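PDB 1I4G: enterotoxin type A, which acts as a superantigen, binding MHC class II, partly through zinc, and T-cell receptors to activate host T cells, and causes staphylococcal food poisoning. Local coordinates for residues R13-L18 / D197-Q202; A36-K41 / K55-D60; L68-S73 / I212-K217; V185-T190 / N223-I228. The protein carries 1 engineered substitution. All blocks are in the same frame, centred on the assembly; numbering follows the deposited sequence.

Contact 1 of 4, residues R13-L18 / D197-Q202; sequences RKKSEL and DLFGAQ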
# COMPACT_ATOMS: atom_id res chain seq x y z
N ARG A 13 17.79 5.82 -2.92
CA ARG A 13 18.19 4.76 -3.86
C ARG A 13 17.90 5.24 -5.29
O ARG A 13 16.95 5.99 -5.49
CB ARG A 13 17.37 3.51 -3.49
CG ARG A 13 17.66 2.23 -4.22
CD ARG A 13 18.46 1.20 -3.38
NE ARG A 13 17.72 0.15 -2.64
CZ ARG A 13 16.68 -0.59 -3.07
NH1 ARG A 13 16.14 -0.43 -4.28
NH2 ARG A 13 16.21 -1.58 -2.31
N LYS A 14 18.76 4.92 -6.26
CA LYS A 14 18.55 5.31 -7.66
C LYS A 14 17.80 4.17 -8.38
O LYS A 14 18.06 3.01 -8.05
CB LYS A 14 19.90 5.55 -8.32
CG LYS A 14 20.30 7.02 -8.35
CD LYS A 14 21.71 7.22 -8.95
CE LYS A 14 22.78 6.66 -8.01
NZ LYS A 14 24.10 6.64 -8.67
N LYS A 15 16.88 4.43 -9.33
CA LYS A 15 16.22 3.29 -9.99
C LYS A 15 17.13 2.33 -10.76
O LYS A 15 16.77 1.14 -10.94
CB LYS A 15 14.97 3.65 -10.82
CG LYS A 15 15.15 4.16 -12.19
CD LYS A 15 13.89 3.81 -13.04
CE LYS A 15 14.02 4.59 -14.33
NZ LYS A 15 12.98 4.38 -15.35
N SER A 16 18.33 2.81 -11.14
CA SER A 16 19.31 1.99 -11.86
C SER A 16 19.89 0.91 -10.96
O SER A 16 20.41 -0.08 -11.45
CB SER A 16 20.44 2.86 -12.42
OG SER A 16 20.97 3.64 -11.36
N GLU A 17 19.74 1.08 -9.64
CA GLU A 17 20.23 0.09 -8.69
C GLU A 17 19.24 -1.05 -8.55
O GLU A 17 19.53 -2.04 -7.88
CB GLU A 17 20.45 0.74 -7.32
CG GLU A 17 21.41 1.91 -7.36
CD GLU A 17 21.63 2.54 -5.97
OE1 GLU A 17 21.74 1.77 -4.97
OE2 GLU A 17 21.70 3.81 -5.89
N LEU A 18 18.04 -0.87 -9.12
CA LEU A 18 16.98 -1.90 -9.10
C LEU A 18 17.26 -2.88 -10.21
O LEU A 18 17.56 -2.48 -11.33
CB LEU A 18 15.57 -1.30 -9.26
CG LEU A 18 14.92 -0.70 -8.01
CD1 LEU A 18 13.44 -0.48 -8.26
CD2 LEU A 18 15.09 -1.62 -6.85
N ASP A 197 11.00 5.67 0.39
CA ASP A 197 11.84 5.90 -0.76
C ASP A 197 11.07 5.18 -1.89
O ASP A 197 10.91 3.98 -1.81
CB ASP A 197 13.16 5.19 -0.49
CG ASP A 197 14.14 5.27 -1.66
OD1 ASP A 197 15.34 5.39 -1.38
OD2 ASP A 197 13.75 5.21 -2.84
N LEU A 198 10.67 5.88 -2.94
CA LEU A 198 9.91 5.26 -4.04
C LEU A 198 10.62 4.08 -4.78
O LEU A 198 9.98 3.27 -5.47
CB LEU A 198 9.47 6.35 -5.04
CG LEU A 198 8.46 7.34 -4.44
CD1 LEU A 198 8.18 8.53 -5.39
CD2 LEU A 198 7.18 6.57 -4.05
N PHE A 199 11.95 4.01 -4.67
CA PHE A 199 12.76 2.97 -5.29
C PHE A 199 13.50 2.19 -4.22
O PHE A 199 14.52 1.59 -4.50
CB PHE A 199 13.79 3.56 -6.26
CG PHE A 199 13.18 4.21 -7.47
CD1 PHE A 199 13.10 5.59 -7.56
CD2 PHE A 199 12.63 3.43 -8.50
CE1 PHE A 199 12.47 6.21 -8.66
CE2 PHE A 199 12.00 4.04 -9.61
CZ PHE A 199 11.92 5.44 -9.68
N GLY A 200 13.03 2.25 -2.98
CA GLY A 200 13.66 1.50 -1.91
C GLY A 200 13.06 0.12 -1.55
O GLY A 200 13.33 -0.40 -0.49
N ALA A 201 12.28 -0.50 -2.39
CA ALA A 201 11.73 -1.80 -2.02
C ALA A 201 12.83 -2.88 -1.97
O ALA A 201 13.80 -2.80 -2.71
CB ALA A 201 10.64 -2.21 -3.02
N GLN A 202 12.64 -3.90 -1.15
CA GLN A 202 13.61 -4.98 -1.01
C GLN A 202 13.20 -6.17 -1.88
O GLN A 202 12.04 -6.59 -1.90
CB GLN A 202 13.67 -5.44 0.44
CG GLN A 202 13.73 -4.29 1.46
CD GLN A 202 15.14 -4.04 2.00
OE1 GLN A 202 15.68 -4.89 2.71
NE2 GLN A 202 15.72 -2.87 1.69
O HOH W 1 14.53 6.77 -4.71

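Contact 2 of 4, residues A36-K41 / K55-D60; sequences AKTENK and KGFFTD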
# COMPACT_ATOMS: atom_id res chain seq x y z
N ALA A 36 -7.39 -5.54 -2.74
CA ALA A 36 -8.39 -6.10 -1.84
C ALA A 36 -8.99 -4.85 -1.18
O ALA A 36 -8.25 -3.97 -0.69
CB ALA A 36 -7.72 -6.97 -0.77
N LYS A 37 -10.33 -4.74 -1.17
CA LYS A 37 -11.01 -3.58 -0.59
C LYS A 37 -12.37 -3.98 -0.06
O LYS A 37 -13.30 -4.03 -0.84
CB LYS A 37 -11.21 -2.59 -1.69
CG LYS A 37 -11.01 -1.20 -1.34
CD LYS A 37 -10.81 -0.43 -2.65
CE LYS A 37 -9.61 -0.96 -3.46
NZ LYS A 37 -9.63 -0.39 -4.83
N THR A 38 -12.50 -4.27 1.24
CA THR A 38 -13.78 -4.69 1.83
C THR A 38 -14.07 -4.00 3.14
O THR A 38 -13.16 -3.59 3.84
CB THR A 38 -13.85 -6.21 2.08
OG1 THR A 38 -13.48 -6.88 0.87
CG2 THR A 38 -15.27 -6.62 2.36
N GLU A 39 -15.35 -3.85 3.42
CA GLU A 39 -15.80 -3.22 4.65
C GLU A 39 -16.52 -4.27 5.51
O GLU A 39 -17.14 -5.20 5.00
CB GLU A 39 -16.82 -2.09 4.36
CG GLU A 39 -16.65 -1.29 3.08
CD GLU A 39 -15.65 -0.19 3.23
OE1 GLU A 39 -14.64 -0.17 2.46
OE2 GLU A 39 -15.91 0.66 4.11
N ASN A 40 -16.36 -4.17 6.83
CA ASN A 40 -17.08 -5.04 7.75
C ASN A 40 -16.83 -6.55 7.70
O ASN A 40 -17.78 -7.33 7.53
CB ASN A 40 -18.57 -4.76 7.59
CG ASN A 40 -19.30 -4.78 8.87
OD1 ASN A 40 -18.80 -4.33 9.89
ND2 ASN A 40 -20.50 -5.27 8.84
N LYS A 41 -15.58 -6.97 7.87
CA LYS A 41 -15.22 -8.39 7.87
C LYS A 41 -14.72 -8.77 9.27
O LYS A 41 -14.33 -7.90 10.04
CB LYS A 41 -14.11 -8.68 6.84
CG LYS A 41 -14.53 -8.60 5.37
CD LYS A 41 -15.14 -9.89 4.95
CE LYS A 41 -15.62 -9.78 3.56
NZ LYS A 41 -15.88 -11.13 2.97
N LYS A 55 -11.04 -16.78 5.69
CA LYS A 55 -11.55 -17.83 4.83
C LYS A 55 -12.71 -17.29 4.00
O LYS A 55 -13.55 -16.55 4.51
CB LYS A 55 -12.03 -19.03 5.65
CG LYS A 55 -11.01 -19.64 6.59
CD LYS A 55 -11.57 -20.91 7.26
CE LYS A 55 -10.53 -21.59 8.15
NZ LYS A 55 -10.88 -23.00 8.54
N GLY A 56 -12.74 -17.65 2.73
CA GLY A 56 -13.78 -17.18 1.84
C GLY A 56 -13.84 -15.67 1.62
O GLY A 56 -14.93 -15.14 1.35
N PHE A 57 -12.70 -14.99 1.67
CA PHE A 57 -12.64 -13.55 1.49
C PHE A 57 -13.15 -13.12 0.09
O PHE A 57 -13.88 -12.13 -0.04
CB PHE A 57 -11.20 -13.06 1.76
CG PHE A 57 -11.00 -11.59 1.54
CD1 PHE A 57 -11.28 -10.69 2.54
CD2 PHE A 57 -10.48 -11.10 0.35
CE1 PHE A 57 -11.03 -9.32 2.38
CE2 PHE A 57 -10.23 -9.72 0.18
CZ PHE A 57 -10.51 -8.84 1.21
N PHE A 58 -12.76 -13.86 -0.94
CA PHE A 58 -13.13 -13.59 -2.34
C PHE A 58 -14.35 -14.41 -2.74
O PHE A 58 -14.35 -15.62 -2.54
CB PHE A 58 -11.99 -14.02 -3.26
CG PHE A 58 -10.70 -13.33 -2.98
CD1 PHE A 58 -9.72 -13.96 -2.21
CD2 PHE A 58 -10.43 -12.07 -3.50
CE1 PHE A 58 -8.52 -13.35 -1.95
CE2 PHE A 58 -9.23 -11.45 -3.25
CZ PHE A 58 -8.26 -12.09 -2.47
N THR A 59 -15.35 -13.79 -3.36
CA THR A 59 -16.55 -14.51 -3.77
C THR A 59 -16.69 -14.60 -5.27
O THR A 59 -17.42 -15.45 -5.75
CB THR A 59 -17.83 -13.91 -3.14
OG1 THR A 59 -17.74 -12.46 -3.15
CG2 THR A 59 -18.02 -14.47 -1.69
N ASP A 60 -15.99 -13.73 -6.00
CA ASP A 60 -16.04 -13.71 -7.46
C ASP A 60 -14.72 -14.02 -8.05
O ASP A 60 -14.58 -14.08 -9.26
CB ASP A 60 -16.36 -12.34 -8.06
CG ASP A 60 -16.73 -11.34 -7.06
OD1 ASP A 60 -17.94 -11.32 -6.69
OD2 ASP A 60 -15.81 -10.56 -6.68

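Contact 3 of 4, residues L68-S73 / I212-K217; sequences LVDFDS and IYRDNK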
# COMPACT_ATOMS: atom_id res chain seq x y z
N LEU A 68 -4.82 -14.35 3.43
CA LEU A 68 -3.99 -14.48 4.64
C LEU A 68 -3.31 -13.14 4.82
O LEU A 68 -2.61 -12.71 3.92
CB LEU A 68 -2.90 -15.52 4.45
CG LEU A 68 -2.10 -15.77 5.73
CD1 LEU A 68 -2.95 -16.51 6.73
CD2 LEU A 68 -0.86 -16.55 5.39
N VAL A 69 -3.56 -12.46 5.94
CA VAL A 69 -2.95 -11.17 6.22
C VAL A 69 -1.81 -11.30 7.22
O VAL A 69 -1.98 -11.84 8.31
CB VAL A 69 -4.00 -10.16 6.75
CG1 VAL A 69 -3.33 -8.75 7.04
CG2 VAL A 69 -5.19 -10.05 5.75
N ASP A 70 -0.65 -10.77 6.85
CA ASP A 70 0.57 -10.78 7.65
C ASP A 70 0.81 -9.46 8.41
O ASP A 70 0.85 -8.37 7.82
CB ASP A 70 1.74 -10.99 6.71
CG ASP A 70 2.61 -12.08 7.12
OD1 ASP A 70 2.42 -13.19 6.62
OD2 ASP A 70 3.52 -11.84 7.91
N PHE A 71 1.01 -9.58 9.71
CA PHE A 71 1.31 -8.42 10.55
C PHE A 71 2.71 -8.54 11.12
O PHE A 71 3.32 -9.62 11.03
CB PHE A 71 0.29 -8.27 11.69
CG PHE A 71 -1.11 -8.07 11.22
CD1 PHE A 71 -1.97 -9.15 11.06
CD2 PHE A 71 -1.59 -6.80 10.92
CE1 PHE A 71 -3.27 -8.95 10.62
CE2 PHE A 71 -2.89 -6.60 10.48
CZ PHE A 71 -3.72 -7.66 10.34
N ASP A 72 3.20 -7.44 11.71
CA ASP A 72 4.53 -7.42 12.32
C ASP A 72 4.71 -8.36 13.50
O ASP A 72 5.81 -8.84 13.73
CB ASP A 72 4.91 -6.03 12.80
CG ASP A 72 5.95 -5.38 11.94
OD1 ASP A 72 6.32 -4.22 12.25
OD2 ASP A 72 6.36 -5.99 10.93
N SER A 73 3.65 -8.61 14.27
CA SER A 73 3.76 -9.51 15.43
C SER A 73 2.44 -10.03 15.92
O SER A 73 1.41 -9.65 15.40
CB SER A 73 4.46 -8.78 16.59
OG SER A 73 3.75 -7.62 16.96
N ILE A 212 6.93 -3.75 3.22
CA ILE A 212 6.95 -2.42 3.81
C ILE A 212 5.65 -2.09 4.51
O ILE A 212 5.64 -1.17 5.29
CB ILE A 212 7.22 -1.25 2.77
CG1 ILE A 212 6.13 -1.22 1.68
CG2 ILE A 212 8.59 -1.42 2.15
CD1 ILE A 212 6.11 0.04 0.85
N TYR A 213 4.58 -2.81 4.20
CA TYR A 213 3.26 -2.53 4.76
C TYR A 213 2.88 -3.42 5.89
O TYR A 213 1.79 -3.27 6.44
CB TYR A 213 2.20 -2.69 3.68
CG TYR A 213 2.40 -1.76 2.51
CD1 TYR A 213 2.32 -2.22 1.21
CD2 TYR A 213 2.61 -0.41 2.70
CE1 TYR A 213 2.45 -1.34 0.13
CE2 TYR A 213 2.72 0.46 1.63
CZ TYR A 213 2.64 -0.02 0.36
OH TYR A 213 2.77 0.84 -0.69
N ARG A 214 3.79 -4.32 6.25
CA ARG A 214 3.56 -5.31 7.30
C ARG A 214 3.38 -4.72 8.71
O ARG A 214 2.75 -5.34 9.59
CB ARG A 214 4.69 -6.32 7.31
CG ARG A 214 4.41 -7.53 8.10
CD ARG A 214 5.67 -7.89 8.74
NE ARG A 214 6.36 -8.91 8.00
CZ ARG A 214 7.67 -8.90 7.78
NH1 ARG A 214 8.44 -7.91 8.22
NH2 ARG A 214 8.23 -9.96 7.21
N ASP A 215 3.89 -3.52 8.91
CA ASP A 215 3.75 -2.84 10.19
C ASP A 215 2.32 -2.28 10.39
O ASP A 215 1.99 -1.74 11.46
CB ASP A 215 4.78 -1.72 10.29
CG ASP A 215 4.59 -0.64 9.24
OD1 ASP A 215 5.35 0.33 9.23
OD2 ASP A 215 3.67 -0.72 8.41
N ASN A 216 1.48 -2.37 9.35
CA ASN A 216 0.10 -1.87 9.40
C ASN A 216 0.07 -0.39 9.89
O ASN A 216 -0.88 0.03 10.56
CB ASN A 216 -0.75 -2.78 10.32
CG ASN A 216 -2.21 -2.88 9.89
OD1 ASN A 216 -2.53 -3.30 8.80
ND2 ASN A 216 -3.10 -2.54 10.78
N LYS A 217 1.09 0.39 9.56
CA LYS A 217 1.11 1.78 10.00
C LYS A 217 -0.23 2.46 9.63
O LYS A 217 -0.73 2.35 8.48
CB LYS A 217 2.30 2.52 9.37
CG LYS A 217 2.50 3.94 9.89
CD LYS A 217 2.71 3.98 11.39
CE LYS A 217 3.12 5.37 11.92
NZ LYS A 217 4.52 5.32 12.49
O HOH W 2 6.01 -12.17 7.32
O HOH W 3 8.59 -5.54 9.51

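Contact 4 of 4, residues V185-T190 / N223-I228; sequences VFATST and NMHIDI. Engineered in segment 185-190: Ala187 (natural residue His). With ZN (zinc ion), chain C.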
# COMPACT_ATOMS: atom_id res chain seq x y z
N VAL A 185 6.18 11.36 1.31
CA VAL A 185 6.09 11.66 2.72
C VAL A 185 4.64 11.84 3.15
O VAL A 185 3.90 12.60 2.54
CB VAL A 185 6.86 12.94 3.02
CG1 VAL A 185 6.64 13.39 4.46
CG2 VAL A 185 8.29 12.72 2.74
N PHE A 186 4.23 11.10 4.17
CA PHE A 186 2.88 11.21 4.70
C PHE A 186 3.02 12.04 5.97
O PHE A 186 3.55 11.56 6.97
CB PHE A 186 2.34 9.82 4.98
CG PHE A 186 2.37 8.93 3.76
CD1 PHE A 186 3.51 8.16 3.47
CD2 PHE A 186 1.29 8.89 2.87
CE1 PHE A 186 3.56 7.35 2.33
CE2 PHE A 186 1.32 8.08 1.71
CZ PHE A 186 2.47 7.31 1.44
N ALA A 187 2.73 13.33 5.84
CA ALA A 187 2.82 14.29 6.93
C ALA A 187 1.50 14.49 7.69
O ALA A 187 0.46 14.87 7.12
CB ALA A 187 3.30 15.62 6.39
N THR A 188 1.55 14.20 8.98
CA THR A 188 0.41 14.37 9.89
C THR A 188 0.82 15.49 10.83
O THR A 188 2.01 15.77 11.01
CB THR A 188 0.15 13.10 10.72
OG1 THR A 188 1.41 12.44 10.96
CG2 THR A 188 -0.84 12.15 10.00
N SER A 189 -0.15 16.11 11.47
CA SER A 189 0.15 17.20 12.39
C SER A 189 0.38 16.71 13.83
O SER A 189 1.12 17.31 14.60
CB SER A 189 -1.02 18.17 12.33
OG SER A 189 -2.23 17.45 12.12
N THR A 190 -0.25 15.58 14.15
CA THR A 190 -0.22 14.97 15.48
C THR A 190 0.82 13.87 15.74
O THR A 190 0.80 13.24 16.80
CB THR A 190 -1.66 14.45 15.86
OG1 THR A 190 -2.21 13.70 14.76
CG2 THR A 190 -2.60 15.63 16.19
N ASN A 223 -7.00 16.29 8.37
CA ASN A 223 -5.95 17.31 8.36
C ASN A 223 -4.47 16.84 8.23
O ASN A 223 -3.62 17.13 9.06
CB ASN A 223 -6.15 18.24 9.56
CG ASN A 223 -5.74 19.66 9.25
OD1 ASN A 223 -5.64 20.06 8.08
ND2 ASN A 223 -5.52 20.43 10.31
N MET A 224 -4.15 16.11 7.17
CA MET A 224 -2.78 15.66 6.91
C MET A 224 -2.57 15.90 5.41
O MET A 224 -3.52 16.26 4.70
CB MET A 224 -2.63 14.16 7.18
CG MET A 224 -3.45 13.31 6.21
SD MET A 224 -2.59 11.91 5.43
CE MET A 224 -3.88 10.93 5.39
N HIS A 225 -1.35 15.77 4.93
CA HIS A 225 -1.12 15.89 3.49
C HIS A 225 0.03 14.97 3.07
O HIS A 225 0.75 14.41 3.90
CB HIS A 225 -0.85 17.36 3.10
CG HIS A 225 0.35 17.95 3.76
ND1 HIS A 225 0.34 18.35 5.08
CD2 HIS A 225 1.61 18.17 3.31
CE1 HIS A 225 1.54 18.79 5.42
NE2 HIS A 225 2.33 18.69 4.37
N ILE A 226 0.23 14.86 1.78
CA ILE A 226 1.33 14.06 1.25
C ILE A 226 2.30 15.01 0.46
O ILE A 226 1.87 15.98 -0.20
CB ILE A 226 0.76 13.01 0.30
CG1 ILE A 226 -0.22 12.13 1.08
CG2 ILE A 226 1.85 12.23 -0.38
CD1 ILE A 226 -1.02 11.15 0.23
N ASP A 227 3.60 14.80 0.62
CA ASP A 227 4.57 15.55 -0.15
C ASP A 227 5.29 14.50 -0.99
O ASP A 227 5.62 13.41 -0.49
CB ASP A 227 5.58 16.22 0.75
CG ASP A 227 4.96 17.32 1.60
OD1 ASP A 227 4.08 18.07 1.10
OD2 ASP A 227 5.35 17.41 2.77
N ILE A 228 5.52 14.81 -2.26
CA ILE A 228 6.22 13.91 -3.17
C ILE A 228 7.34 14.69 -3.82
O ILE A 228 7.10 15.76 -4.37
CB ILE A 228 5.28 13.39 -4.27
CG1 ILE A 228 4.12 12.64 -3.65
CG2 ILE A 228 6.05 12.45 -5.20
CD1 ILE A 228 3.07 12.15 -4.67
ZN ZN C . 4.52 18.83 3.91
O HOH W 4 5.36 18.81 5.45

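Contact 1 of 4, residues R13-L18 / D197-Q202
The backbone oxygen of Ala201 receives the guanidinium of Arg13, with NH2 to O at 2.7 Å and 160° at the hydrogen. Ala201 O lies at the edge of the guanidinium, close to its plane, but seen from the carbonyl the donor stands well above the plane, so the bond is not directed at a lone pair. Arg13 reaches this point because CG is anti to its backbone N (chi1 -175°) and the chain then bends at chi2 and chi3, which lays one guanidinium face over Gly200, whose CA is 3.8 Å above the plane.

At the other end of Arg13, its backbone N donates at 2.9 Å and 170° to Asp197 OD1, which accepts on its syn lone pair. The second carboxylate oxygen, Asp197 OD2, accepts from Phe199 N at 2.8 Å, while a water lies between this oxygen and Arg13 O, in the plane of the Phe199 ring at its edge. The carboxylate is thus held through both oxygens.

Apolar contact centres on that ring. Lys15 CB sits over one face, 3.5 Å from the centroid, a CH-pi contact; Leu18 CD1 meets the ring edge at Phe199 CD2, 4.0 Å away. Lys15 NZ leads away, hydrogen-bonding Asn171 O and forming a salt bridge with Asp173.

The bond from Phe199 N to Asp197 OD2 makes an Asx turn within the type I turn Asp197-Gly200, which closes strand 194-197 of the beta-grasp domain and receives the N-terminal segment that precedes helix 20-32.

Contact 2 of 4, residues A36-K41 / K55-D60
Phe57 overlaps the methyl group of Ala36 with the far end of its ring: Ala36 CB is 3.8 Å from CE2 and almost as near to CZ. A chi1 of 177° sends the Phe57 ring out from the loop to strand 35-38, although the two backbones stay well apart: even the CA atoms of Lys41 and Phe57 are 8.6 Å from each other.

Thr38, two residues along the strand and on the same side as Ala36, presents its hydroxyl rather than its methyl. Thr38 OG1 lies 3.6 Å from Phe57 CZ, and the two side chains run past one another, pointing opposite ways. Lys41 reaches the loop with its tip: its chain bends at chi2 (-83°) and brings NZ to 3.7 Å from Phe57 O, too long for a hydrogen bond. No hydrogen bond links the segments, so the evidence points to a contact made by side-chain packing.

Within the loop, Phe57 CD2 stands over the centre of the Phe58 ring, 3.6 Å above its plane, and Phe58 meets Tyr91 edge-to-face. Phe57 also touches Leu67 of strand 66-70.

Between Thr38 and Lys41 the strand path turns a corner, where Asn40 and Lys41 both face Val85 in a G1 beta bulge, an irregularity that fits the strongly curved sheet of the OB-fold domain.

Contact 3 of 4, residues L68-S73 / I212-K217
Charge governs one side of the contact, where Arg214 reaches between Asp70 and Asp72. A chi1 of -166°, with bends at chi2 and chi3, swings the guanidinium toward both acids. Asp72 and Arg214 cross at about a right angle, Asp72 OD2 lying 3.0 Å from Arg214 CD. Direct charge pairing is loose: Asp72 OD2 and Arg214 NH1 make a long salt bridge of 3.9 Å, and Asp70 OD2 stays 4.1 Å from Arg214 NE, beyond salt-bridge range. OD2 of Asp70 and OD2 of Asp72 both lie at the guanidinium edge, near its plane.

Water supplies the shorter links. One molecule donates to Asp70 OD2 at 2.6 Å and accepts from Arg214 NH2; a second donates to Asp72 OD2 and accepts from Arg214 NH1, each at 2.7 Å. The arginine is thus tied to each acid through a separate water.

Backbone and ring-amide contacts make up the other side. Phe71 CA makes a CH...O contact with Arg214 O at 3.5 Å. The edge of the Phe71 ring meets the Asn216 amide, with CE2 3.7 Å from OD1; the two side chains run alongside each other with their planes 76° apart. The amide is positioned from outside, since its ND2 donates to Val111 O.

Two local turns shape the second segment: a type I turn from Tyr213 to Asn216, and an Asx turn in which Asp215 OD2 accepts from Lys217 N.

The contact joins the two domains. Strand 66-70, between strands 51-54 and 104-113 of the OB-fold sheet, ends here before helix 74-80, whereas Tyr213 and Lys217 touch helix 152-167 of the beta-grasp half.

Contact 4 of 4, residues V185-T190 / N223-I228
The zinc site of the beta-grasp domain is built on this antiparallel strand pair. Val185 with Asp227, and Ala187 with His225, are hydrogen-bonded pairs; each is closed by two backbone bonds, such as Val185 N to Asp227 O at 2.8 Å and His225 N to Ala187 O at 3.0 Å. Phe186 and Ile226 form the non-hydrogen-bonded pair between them.

Their alternation puts Val185, Ala187, His225 and Asp227 on one face. Zinc is bound there by His225 NE2 at 2.2 Å and Asp227 OD2 at 2.0 Å; a water modelled unusually close to the zinc is a doubtful third ligand. Position 187, engineered from histidine to alanine, belongs to the natural zinc site; here Ala187 CB lies over one face of the imidazole, 3.8 Å from His225 CE1. With chi1 at 60°, the His225 ring turns back toward this methyl. Asn128 donates to Asp227 OD1, holding the carboxylate from the second shell.

On the reverse face Phe186 CD2 packs against Ile226 CG1 at 4.0 Å, side by side. That face is covered by helix 152-167, which Phe186 and Met224 touch, while strand 225-231 continues the sheet through its parallel pairing with strand 118-131.

How the contacts relate
From the N terminus, contact 1 opens first and brings residues 13-18 to 197-202, closing a loop of 178 intervening residues around most of the chain. Contact 2 lies wholly within that span, a short local closure inside the OB-fold domain. Contact 3 starts after it, in the same sheet, and joins this domain to the beta-grasp half. Contact 4 pairs two beta-grasp strands at the zinc site. The segments of contacts 1, 3 and 4 alternate along the chain, so each of these closures crosses the other two. Contacts 1 and 2 lie on opposite sides of the chain's centre, with their own centres 32 Å apart.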